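Local atomic coordinates of glycerol trinitrate reductase (Agrobacterium tumefaciens, PDB entry 5EPD), a protein that probably reduces glycerol trinitrate as a flavin-dependent oxidoreductase of the Old Yellow Enzyme family, and is seen here without its FMN. Residues A[140-146]-A[160-166]; A[40-46]-A[332-338]; A[222-226]-A[265-270]. One frame throughout, in Å; residues are numbered along the deposited sequence.

The three contacts lie in one TIM barrel chain. Contact 2 closes the barrel by pairing its first strand with its eighth. The other two are nested in the long loop it closes. Contact 1 lies on an excursion between strand 117-122 and helix 171-187, across the chain's centre from contact 2, with centres about 31 Å apart. Contact 3 joins two helices on the outside of the barrel. Its nearest atoms are about 8 Å from contact 1 and about 15 Å from contact 2. No two contacts touch. In this family FMN sits at the C-terminal ends of the barrel strands, the end where strands 41-43 and 333-336 finish; this form lacks it.

Contact 1: residues A[140-146]-A[160-166]; sequences VAPSAIR and VSEPRAL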
loop_
_atom_site.group_PDB
_atom_site.type_symbol
_atom_site.label_atom_id
_atom_site.label_comp_id
_atom_site.label_asym_id
_atom_site.label_seq_id
_atom_site.Cartn_x
_atom_site.Cartn_y
_atom_site.Cartn_z
ATOM N N VAL A 140 -14.534 3.871 -11.667
ATOM C CA VAL A 140 -15.046 2.517 -11.895
ATOM C C VAL A 140 -15.076 1.686 -10.610
ATOM O O VAL A 140 -14.339 1.956 -9.658
ATOM C CB VAL A 140 -14.277 1.783 -13.011
ATOM C CG1 VAL A 140 -14.425 2.553 -14.319
ATOM C CG2 VAL A 140 -12.811 1.575 -12.624
ATOM N N ALA A 141 -15.955 0.688 -10.589
ATOM C CA ALA A 141 -16.270 -0.045 -9.374
ATOM C C ALA A 141 -16.994 -1.338 -9.766
ATOM O O ALA A 141 -17.499 -1.444 -10.894
ATOM C CB ALA A 141 -17.165 0.815 -8.502
ATOM N N PRO A 142 -17.071 -2.317 -8.842
ATOM C CA PRO A 142 -17.833 -3.541 -9.152
ATOM C C PRO A 142 -19.353 -3.282 -9.341
ATOM O O PRO A 142 -19.972 -3.879 -10.215
ATOM C CB PRO A 142 -17.577 -4.433 -7.919
ATOM C CG PRO A 142 -17.267 -3.479 -6.805
ATOM C CD PRO A 142 -16.528 -2.336 -7.471
ATOM N N SER A 143 -19.925 -2.396 -8.521
ATOM C CA SER A 143 -21.326 -2.020 -8.594
ATOM C C SER A 143 -21.391 -0.508 -8.487
ATOM O O SER A 143 -20.497 0.119 -7.907
ATOM C CB SER A 143 -22.095 -2.661 -7.445
ATOM O OG SER A 143 -21.877 -4.063 -7.427
ATOM N N ALA A 144 -22.434 0.080 -9.072
ATOM C CA ALA A 144 -22.642 1.538 -9.059
ATOM C C ALA A 144 -23.215 1.993 -7.705
ATOM O O ALA A 144 -24.403 2.274 -7.581
ATOM C CB ALA A 144 -23.562 1.946 -10.213
ATOM N N ILE A 145 -22.363 2.004 -6.678
ATOM C CA ILE A 145 -22.732 2.475 -5.341
ATOM C C ILE A 145 -21.608 3.424 -4.936
ATOM O O ILE A 145 -20.453 3.009 -4.834
ATOM C CB ILE A 145 -22.805 1.337 -4.295
ATOM C CG1 ILE A 145 -23.640 0.152 -4.796
ATOM C CG2 ILE A 145 -23.360 1.867 -2.976
ATOM C CD1 ILE A 145 -23.343 -1.168 -4.099
ATOM N N ARG A 146 -21.943 4.696 -4.740
ATOM C CA ARG A 146 -20.984 5.702 -4.309
ATOM C C ARG A 146 -20.449 5.352 -2.925
ATOM O O ARG A 146 -21.173 4.805 -2.084
ATOM C CB ARG A 146 -21.659 7.067 -4.228
ATOM C CG ARG A 146 -20.689 8.220 -4.383
ATOM C CD ARG A 146 -21.410 9.556 -4.385
ATOM N NE ARG A 146 -21.385 10.201 -3.073
ATOM C CZ ARG A 146 -22.373 10.209 -2.182
ATOM N NH1 ARG A 146 -23.526 9.591 -2.418
ATOM N NH2 ARG A 146 -22.188 10.846 -1.023
ATOM N N VAL A 160 -16.319 11.926 -3.184
ATOM C CA VAL A 160 -16.017 11.142 -4.368
ATOM C C VAL A 160 -17.255 11.060 -5.263
ATOM O O VAL A 160 -18.384 11.226 -4.804
ATOM C CB VAL A 160 -15.483 9.730 -4.019
ATOM C CG1 VAL A 160 -14.109 9.850 -3.348
ATOM C CG2 VAL A 160 -16.463 8.933 -3.135
ATOM N N SER A 161 -17.026 10.823 -6.549
ATOM C CA SER A 161 -18.081 10.812 -7.531
ATOM C C SER A 161 -18.796 9.474 -7.545
ATOM O O SER A 161 -18.259 8.455 -7.077
ATOM C CB SER A 161 -17.482 11.057 -8.906
ATOM O OG SER A 161 -16.741 12.268 -8.932
ATOM N N GLU A 162 -20.006 9.496 -8.115
ATOM C CA GLU A 162 -20.770 8.293 -8.463
ATOM C C GLU A 162 -19.955 7.436 -9.442
ATOM O O GLU A 162 -19.487 7.939 -10.456
ATOM C CB GLU A 162 -22.084 8.695 -9.145
ATOM C CG GLU A 162 -23.032 9.510 -8.266
ATOM C CD GLU A 162 -23.748 8.670 -7.222
ATOM O OE1 GLU A 162 -23.718 7.417 -7.357
ATOM O OE2 GLU A 162 -24.336 9.273 -6.278
ATOM N N PRO A 163 -19.758 6.147 -9.130
ATOM C CA PRO A 163 -18.993 5.324 -10.046
ATOM C C PRO A 163 -19.866 4.556 -11.033
ATOM O O PRO A 163 -21.050 4.383 -10.791
ATOM C CB PRO A 163 -18.321 4.327 -9.104
ATOM C CG PRO A 163 -19.320 4.131 -7.998
ATOM C CD PRO A 163 -19.992 5.467 -7.833
ATOM N N ARG A 164 -19.240 4.050 -12.085
ATOM C CA ARG A 164 -19.843 3.169 -13.089
ATOM C C ARG A 164 -19.448 1.715 -12.800
ATOM O O ARG A 164 -18.261 1.420 -12.566
ATOM C CB ARG A 164 -19.318 3.617 -14.466
ATOM C CG ARG A 164 -19.539 2.704 -15.671
ATOM C CD ARG A 164 -18.925 3.311 -16.945
ATOM N NE ARG A 164 -17.493 3.025 -17.076
ATOM C CZ ARG A 164 -16.974 1.824 -17.375
ATOM N NH1 ARG A 164 -17.739 0.744 -17.574
ATOM N NH2 ARG A 164 -15.671 1.681 -17.455
ATOM N N ALA A 165 -20.420 0.803 -12.798
ATOM C CA ALA A 165 -20.124 -0.615 -12.560
ATOM C C ALA A 165 -19.391 -1.210 -13.766
ATOM O O ALA A 165 -19.844 -1.050 -14.896
ATOM C CB ALA A 165 -21.404 -1.383 -12.280
ATOM N N LEU A 166 -18.254 -1.873 -13.542
ATOM C CA LEU A 166 -17.435 -2.398 -14.648
ATOM C C LEU A 166 -18.097 -3.516 -15.424
ATOM O O LEU A 166 -18.664 -4.434 -14.842
ATOM C CB LEU A 166 -16.114 -2.931 -14.142
ATOM C CG LEU A 166 -15.135 -1.823 -13.785
ATOM C CD1 LEU A 166 -14.124 -2.360 -12.765
ATOM C CD2 LEU A 166 -14.459 -1.245 -15.038
#
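A small parallel sheet joins V140 and A141 to R164 and A165. The firm bond runs from L166 N to A141 O, at 2.8 Å. The return bond from A141 N to R164 O is weak. A165 CA also approaches A141 O, at 3.2 Å, as a CA-H...O contact.

V140 shares one face of this sheet with R164, and the two side chains run alongside each other. V140 CG1 lies 3.5 Å from R164 NH2, while R164 forms its salt bridge with E170. L166 CD2 packs on V140 CB at 3.6 Å. The excursion that carries both strands leaves the TIM barrel after strand 117-122 and rejoins it at helix 171-187. L166 rests on L171 and I174 of that helix. R214 NH1 bonds both P142 O and L166 O.

On the face of A141 and A165, P163 packs into the bend of 141-146. Its CB touches A141 CB at 3.7 Å, its CG meets I145 O, and its CD lies against R146 CA. A144 is the centre of an inverse gamma turn here.

R146 then lies across E162. R146 CG stands anti to its own N (chi1 -155°), which takes the chain along the 160-162 backbone, with R146 CD 3.5 Å from V160 O. That oxygen is at the edge of the guanidinium, near its plane. A bend at chi3 brings R146 NH1 to within 4.0 Å of E162 OE2, a long salt bridge with the guanidinium and carboxylate planes 56° apart.

Contact 2: residues A[40-46]-A[332-338]; sequences RIVMAPL and DLIAFGR
R40 reaches along the start of segment 332-338 and bonds to the D332 carbonyl. Its CB and CG pass over L333 CD2, with R40 CG at 3.8 Å, and the two side chains cross at about a right angle. R40 CG also lies beside D332 O. R40 CG is anti to its carbonyl carbon (chi1 -74°), and the chain is extended from there to NE. This carries R40 CD past D332 O at 3.4 Å. At the tip, R40 NH1 donates to D332 O at 2.9 Å. It comes in the carbonyl plane, on a lone pair, although the oxygen is 18° out of the guanidinium plane. The D332 carboxylate turns to R304 and to Y311 N.

Beyond R40 the two strands pair in parallel. I334 N bonds R40 O, V42 N bonds I334 O at 2.8 Å, F336 N bonds V42 O, and A44 N bonds F336 O. This pairing of first and last strands closes the eight-stranded TIM barrel.

On one face I41 CG2 meets F336 CD1 at 3.6 Å, oblique to the ring. On the other, V42 CB packs on A335 CB at 3.8 Å, and V42 CG2 on L333 CB. Past the strands, L46 CD1 sits 3.4 Å from G337 O.

I41 and F336 lie against helix 346-352, and I334 against helix 319-327. L333 and A335 touch strand 310-313 on one flank, while M43 bonds the backbone of L73 and I75 on the other.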
loop_
_atom_site.group_PDB
_atom_site.type_symbol
_atom_site.label_atom_id
_atom_site.label_comp_id
_atom_site.label_asym_id
_atom_site.label_seq_id
_atom_site.Cartn_x
_atom_site.Cartn_y
_atom_site.Cartn_z
ATOM N N ARG A 40 13.516 -5.697 11.117
ATOM C CA ARG A 40 12.156 -6.160 10.973
ATOM C C ARG A 40 11.161 -5.006 10.978
ATOM O O ARG A 40 9.932 -5.216 11.093
ATOM C CB ARG A 40 11.836 -7.161 12.098
ATOM C CG ARG A 40 12.500 -8.510 11.903
ATOM C CD ARG A 40 12.156 -9.445 13.047
ATOM N NE ARG A 40 12.918 -10.682 12.926
ATOM C CZ ARG A 40 12.439 -11.859 12.501
ATOM N NH1 ARG A 40 11.154 -12.021 12.168
ATOM N NH2 ARG A 40 13.265 -12.906 12.429
ATOM N N ILE A 41 11.681 -3.789 10.861
ATOM C CA ILE A 41 10.816 -2.596 10.848
ATOM C C ILE A 41 10.465 -2.182 9.404
ATOM O O ILE A 41 11.342 -1.938 8.551
ATOM C CB ILE A 41 11.448 -1.427 11.627
ATOM C CG1 ILE A 41 11.705 -1.839 13.077
ATOM C CG2 ILE A 41 10.544 -0.203 11.582
ATOM C CD1 ILE A 41 12.730 -0.951 13.746
ATOM N N VAL A 42 9.161 -2.125 9.132
ATOM C CA VAL A 42 8.673 -1.735 7.817
ATOM C C VAL A 42 8.054 -0.331 7.848
ATOM O O VAL A 42 7.307 0.026 8.777
ATOM C CB VAL A 42 7.664 -2.775 7.317
ATOM C CG1 VAL A 42 7.129 -2.405 5.945
ATOM C CG2 VAL A 42 8.336 -4.146 7.317
ATOM N N MET A 43 8.409 0.467 6.849
ATOM C CA MET A 43 7.742 1.736 6.624
ATOM C C MET A 43 6.507 1.475 5.777
ATOM O O MET A 43 6.595 1.082 4.615
ATOM C CB MET A 43 8.655 2.749 5.919
ATOM C CG MET A 43 7.954 4.072 5.618
ATOM S SD MET A 43 9.129 5.248 4.944
ATOM C CE MET A 43 8.010 6.497 4.321
ATOM N N ALA A 44 5.356 1.726 6.367
ATOM C CA ALA A 44 4.107 1.475 5.694
ATOM C C ALA A 44 3.855 2.489 4.557
ATOM O O ALA A 44 4.448 3.591 4.528
ATOM C CB ALA A 44 2.993 1.523 6.714
ATOM N N PRO A 45 2.971 2.121 3.610
ATOM C CA PRO A 45 2.590 3.016 2.508
ATOM C C PRO A 45 1.845 4.227 3.035
ATOM O O PRO A 45 0.847 4.091 3.776
ATOM C CB PRO A 45 1.680 2.152 1.651
ATOM C CG PRO A 45 1.063 1.203 2.635
ATOM C CD PRO A 45 2.174 0.875 3.597
ATOM N N LEU A 46 2.368 5.403 2.683
ATOM C CA LEU A 46 1.813 6.666 3.112
ATOM C C LEU A 46 1.703 7.637 1.923
ATOM O O LEU A 46 2.703 8.057 1.299
ATOM C CB LEU A 46 2.658 7.262 4.207
ATOM C CG LEU A 46 2.784 6.491 5.518
ATOM C CD1 LEU A 46 4.113 6.841 6.178
ATOM C CD2 LEU A 46 1.633 6.743 6.487
ATOM N N ASP A 332 6.056 -11.529 11.578
ATOM C CA ASP A 332 7.487 -11.573 11.252
ATOM C C ASP A 332 8.102 -10.169 11.079
ATOM O O ASP A 332 9.288 -9.975 11.332
ATOM C CB ASP A 332 7.644 -12.357 9.962
ATOM C CG ASP A 332 6.930 -13.690 10.018
ATOM O OD1 ASP A 332 7.244 -14.448 10.961
ATOM O OD2 ASP A 332 6.041 -13.954 9.160
ATOM N N LEU A 333 7.289 -9.212 10.615
ATOM C CA LEU A 333 7.687 -7.816 10.463
ATOM C C LEU A 333 6.583 -6.922 11.045
ATOM O O LEU A 333 5.410 -7.326 11.136
ATOM C CB LEU A 333 7.897 -7.501 8.989
ATOM C CG LEU A 333 8.827 -8.454 8.233
ATOM C CD1 LEU A 333 8.840 -8.121 6.752
ATOM C CD2 LEU A 333 10.237 -8.363 8.802
ATOM N N ILE A 334 6.947 -5.718 11.468
ATOM C CA ILE A 334 5.940 -4.773 11.916
ATOM C C ILE A 334 6.134 -3.459 11.159
ATOM O O ILE A 334 7.261 -2.967 11.014
ATOM C CB ILE A 334 5.870 -4.642 13.453
ATOM C CG1 ILE A 334 5.124 -3.372 13.867
ATOM C CG2 ILE A 334 7.252 -4.635 14.066
ATOM C CD1 ILE A 334 4.118 -3.593 14.981
ATOM N N ALA A 335 5.012 -2.954 10.617
ATOM C CA ALA A 335 4.994 -1.771 9.783
ATOM C C ALA A 335 4.454 -0.631 10.614
ATOM O O ALA A 335 3.424 -0.792 11.240
ATOM C CB ALA A 335 4.134 -2.001 8.556
ATOM N N PHE A 336 5.175 0.498 10.606
ATOM C CA PHE A 336 4.840 1.743 11.311
ATOM C C PHE A 336 4.511 2.789 10.266
ATOM O O PHE A 336 5.186 2.875 9.233
ATOM C CB PHE A 336 6.053 2.255 12.104
ATOM C CG PHE A 336 6.477 1.354 13.222
ATOM C CD1 PHE A 336 7.246 0.235 12.966
ATOM C CD2 PHE A 336 6.094 1.619 14.532
ATOM C CE1 PHE A 336 7.625 -0.606 13.989
ATOM C CE2 PHE A 336 6.465 0.772 15.566
ATOM C CZ PHE A 336 7.228 -0.347 15.292
ATOM N N GLY A 337 3.496 3.603 10.530
ATOM C CA GLY A 337 3.004 4.581 9.538
ATOM C C GLY A 337 3.449 6.008 9.832
ATOM O O GLY A 337 4.559 6.409 9.476
ATOM N N ARG A 338 2.599 6.780 10.497
ATOM C CA ARG A 338 2.926 8.183 10.758
ATOM C C ARG A 338 4.290 8.420 11.421
ATOM O O ARG A 338 4.961 9.384 11.096
ATOM C CB ARG A 338 1.807 8.862 11.572
ATOM C CG ARG A 338 0.513 9.041 10.779
ATOM C CD ARG A 338 -0.373 10.133 11.339
ATOM N NE ARG A 338 -1.444 10.463 10.392
ATOM C CZ ARG A 338 -2.245 11.531 10.466
ATOM N NH1 ARG A 338 -2.120 12.426 11.460
ATOM N NH2 ARG A 338 -3.177 11.715 9.515
#

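Contact 3: residues A[222-226]-A[265-270]; sequences VENRA and TQYDYI
Q266 OE1 accepts two bonds from one side of the R225 guanidinium, at 2.9 Å from NE and 3.0 Å from NH2. The oxygen lies in the guanidinium plane, at its edge, while the Q266 amide is turned 84° against that plane. NH2 meets the carbonyl nearly end-on, and NE is tilted from its plane. NE also makes a weak bond to A207 O.

The contact joins two helices on the outside of the TIM barrel. Helix 222-225 leads into helix 227-240, and helix 263-276 links strand 245-249 to strand 281-284. The other end of the Q266 amide ties them as well. NE2 donates to V222 O at 3.2 Å, with that oxygen in the amide plane. V222 O already takes the helical bond from A226 N, and the two donors reach it from opposite faces of its carbonyl. Both ends of the amide are thus engaged, which fixes its rotation. The Q266 side chain gets there by a bend at chi2 (62°).

The rest is mostly van der Waals packing. V222 CG1 sits 3.5 Å from Y269 CB and also lies against CG of the Y269 ring, approaching it obliquely. V222 CG2 meets T265 CG2, while T265 OG1 bonds D262. The E223 side chain crosses Y269 at about a right angle, with its CG 3.7 Å from Y269 OH. Further along, Y269 touches L230 and I270 touches M229, both on helix 227-240. A226 CB touches both I270 and Y269, 3.7 Å from I270 CG1 and at the edge of the ring, 3.8 Å from Y269 CE2.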
loop_
_atom_site.group_PDB
_atom_site.type_symbol
_atom_site.label_atom_id
_atom_site.label_comp_id
_atom_site.label_asym_id
_atom_site.label_seq_id
_atom_site.Cartn_x
_atom_site.Cartn_y
_atom_site.Cartn_z
ATOM N N VAL A 222 -18.414 -15.792 -1.602
ATOM C CA VAL A 222 -17.050 -15.634 -1.111
ATOM C C VAL A 222 -16.076 -15.735 -2.276
ATOM O O VAL A 222 -15.240 -14.860 -2.482
ATOM C CB VAL A 222 -16.723 -16.717 -0.064
ATOM C CG1 VAL A 222 -15.217 -16.795 0.216
ATOM C CG2 VAL A 222 -17.530 -16.459 1.210
ATOM N N GLU A 223 -16.233 -16.800 -3.049
ATOM C CA GLU A 223 -15.285 -17.182 -4.090
ATOM C C GLU A 223 -15.300 -16.207 -5.255
ATOM O O GLU A 223 -14.262 -15.876 -5.808
ATOM C CB GLU A 223 -15.591 -18.613 -4.587
ATOM C CG GLU A 223 -15.431 -19.726 -3.529
ATOM C CD GLU A 223 -16.644 -19.960 -2.593
ATOM O OE1 GLU A 223 -17.679 -19.255 -2.691
ATOM O OE2 GLU A 223 -16.560 -20.877 -1.731
ATOM N N ASN A 224 -16.488 -15.749 -5.620
ATOM C CA ASN A 224 -16.630 -14.788 -6.677
ATOM C C ASN A 224 -16.134 -13.416 -6.308
ATOM O O ASN A 224 -15.431 -12.798 -7.107
ATOM C CB ASN A 224 -18.087 -14.690 -7.071
ATOM C CG ASN A 224 -18.497 -15.828 -7.957
ATOM O OD1 ASN A 224 -17.743 -16.800 -8.117
ATOM N ND2 ASN A 224 -19.668 -15.710 -8.577
ATOM N N ARG A 225 -16.531 -12.930 -5.126
ATOM C CA ARG A 225 -16.082 -11.619 -4.612
ATOM C C ARG A 225 -14.547 -11.538 -4.533
ATOM O O ARG A 225 -13.932 -10.490 -4.781
ATOM C CB ARG A 225 -16.708 -11.335 -3.231
ATOM C CG ARG A 225 -18.125 -10.777 -3.309
ATOM C CD ARG A 225 -18.558 -10.148 -1.987
ATOM N NE ARG A 225 -18.426 -11.144 -0.940
ATOM C CZ ARG A 225 -19.330 -12.085 -0.671
ATOM N NH1 ARG A 225 -20.481 -12.148 -1.345
ATOM N NH2 ARG A 225 -19.090 -12.971 0.292
ATOM N N ALA A 226 -13.947 -12.679 -4.209
ATOM C CA ALA A 226 -12.511 -12.801 -4.052
ATOM C C ALA A 226 -11.752 -12.948 -5.373
ATOM O O ALA A 226 -10.521 -12.905 -5.366
ATOM C CB ALA A 226 -12.207 -13.992 -3.152
ATOM N N THR A 265 -14.917 -15.552 7.147
ATOM C CA THR A 265 -15.076 -16.486 6.033
ATOM C C THR A 265 -14.399 -15.932 4.784
ATOM O O THR A 265 -13.669 -16.640 4.080
ATOM C CB THR A 265 -16.571 -16.731 5.718
ATOM O OG1 THR A 265 -17.240 -17.174 6.910
ATOM C CG2 THR A 265 -16.730 -17.773 4.615
ATOM N N GLN A 266 -14.648 -14.650 4.523
ATOM C CA GLN A 266 -14.133 -13.989 3.326
ATOM C C GLN A 266 -12.613 -14.046 3.292
ATOM O O GLN A 266 -12.021 -14.347 2.224
ATOM C CB GLN A 266 -14.615 -12.535 3.261
ATOM C CG GLN A 266 -14.307 -11.807 1.952
ATOM C CD GLN A 266 -14.975 -12.423 0.731
ATOM O OE1 GLN A 266 -16.204 -12.300 0.531
ATOM N NE2 GLN A 266 -14.167 -13.075 -0.118
ATOM N N TYR A 267 -11.976 -13.756 4.440
ATOM C CA TYR A 267 -10.503 -13.547 4.458
ATOM C C TYR A 267 -9.705 -14.800 4.806
ATOM O O TYR A 267 -8.526 -14.882 4.461
ATOM C CB TYR A 267 -10.105 -12.324 5.306
ATOM C CG TYR A 267 -10.323 -11.029 4.541
ATOM C CD1 TYR A 267 -11.579 -10.416 4.521
ATOM C CD2 TYR A 267 -9.296 -10.444 3.803
ATOM C CE1 TYR A 267 -11.809 -9.268 3.781
ATOM C CE2 TYR A 267 -9.511 -9.284 3.063
ATOM C CZ TYR A 267 -10.774 -8.705 3.055
ATOM O OH TYR A 267 -11.030 -7.570 2.334
ATOM N N ASP A 268 -10.349 -15.771 5.468
ATOM C CA ASP A 268 -9.796 -17.129 5.574
ATOM C C ASP A 268 -9.660 -17.734 4.173
ATOM O O ASP A 268 -8.627 -18.350 3.849
ATOM C CB ASP A 268 -10.709 -18.050 6.391
ATOM C CG ASP A 268 -10.675 -17.758 7.861
ATOM O OD1 ASP A 268 -9.773 -17.026 8.332
ATOM O OD2 ASP A 268 -11.561 -18.277 8.558
ATOM N N TYR A 269 -10.715 -17.569 3.365
ATOM C CA TYR A 269 -10.697 -18.014 1.964
ATOM C C TYR A 269 -9.569 -17.363 1.150
ATOM O O TYR A 269 -8.729 -18.059 0.548
ATOM C CB TYR A 269 -12.043 -17.736 1.267
ATOM C CG TYR A 269 -12.007 -18.187 -0.183
ATOM C CD1 TYR A 269 -12.121 -19.539 -0.503
ATOM C CD2 TYR A 269 -11.795 -17.275 -1.233
ATOM C CE1 TYR A 269 -12.065 -19.981 -1.820
ATOM C CE2 TYR A 269 -11.736 -17.709 -2.562
ATOM C CZ TYR A 269 -11.875 -19.069 -2.854
ATOM O OH TYR A 269 -11.832 -19.553 -4.158
ATOM N N ILE A 270 -9.574 -16.023 1.140
ATOM C CA ILE A 270 -8.562 -15.222 0.429
ATOM C C ILE A 270 -7.139 -15.590 0.853
ATOM O O ILE A 270 -6.266 -15.757 -0.001
ATOM C CB ILE A 270 -8.812 -13.692 0.589
ATOM C CG1 ILE A 270 -9.949 -13.256 -0.344
ATOM C CG2 ILE A 270 -7.556 -12.875 0.255
ATOM C CD1 ILE A 270 -10.732 -12.055 0.147
#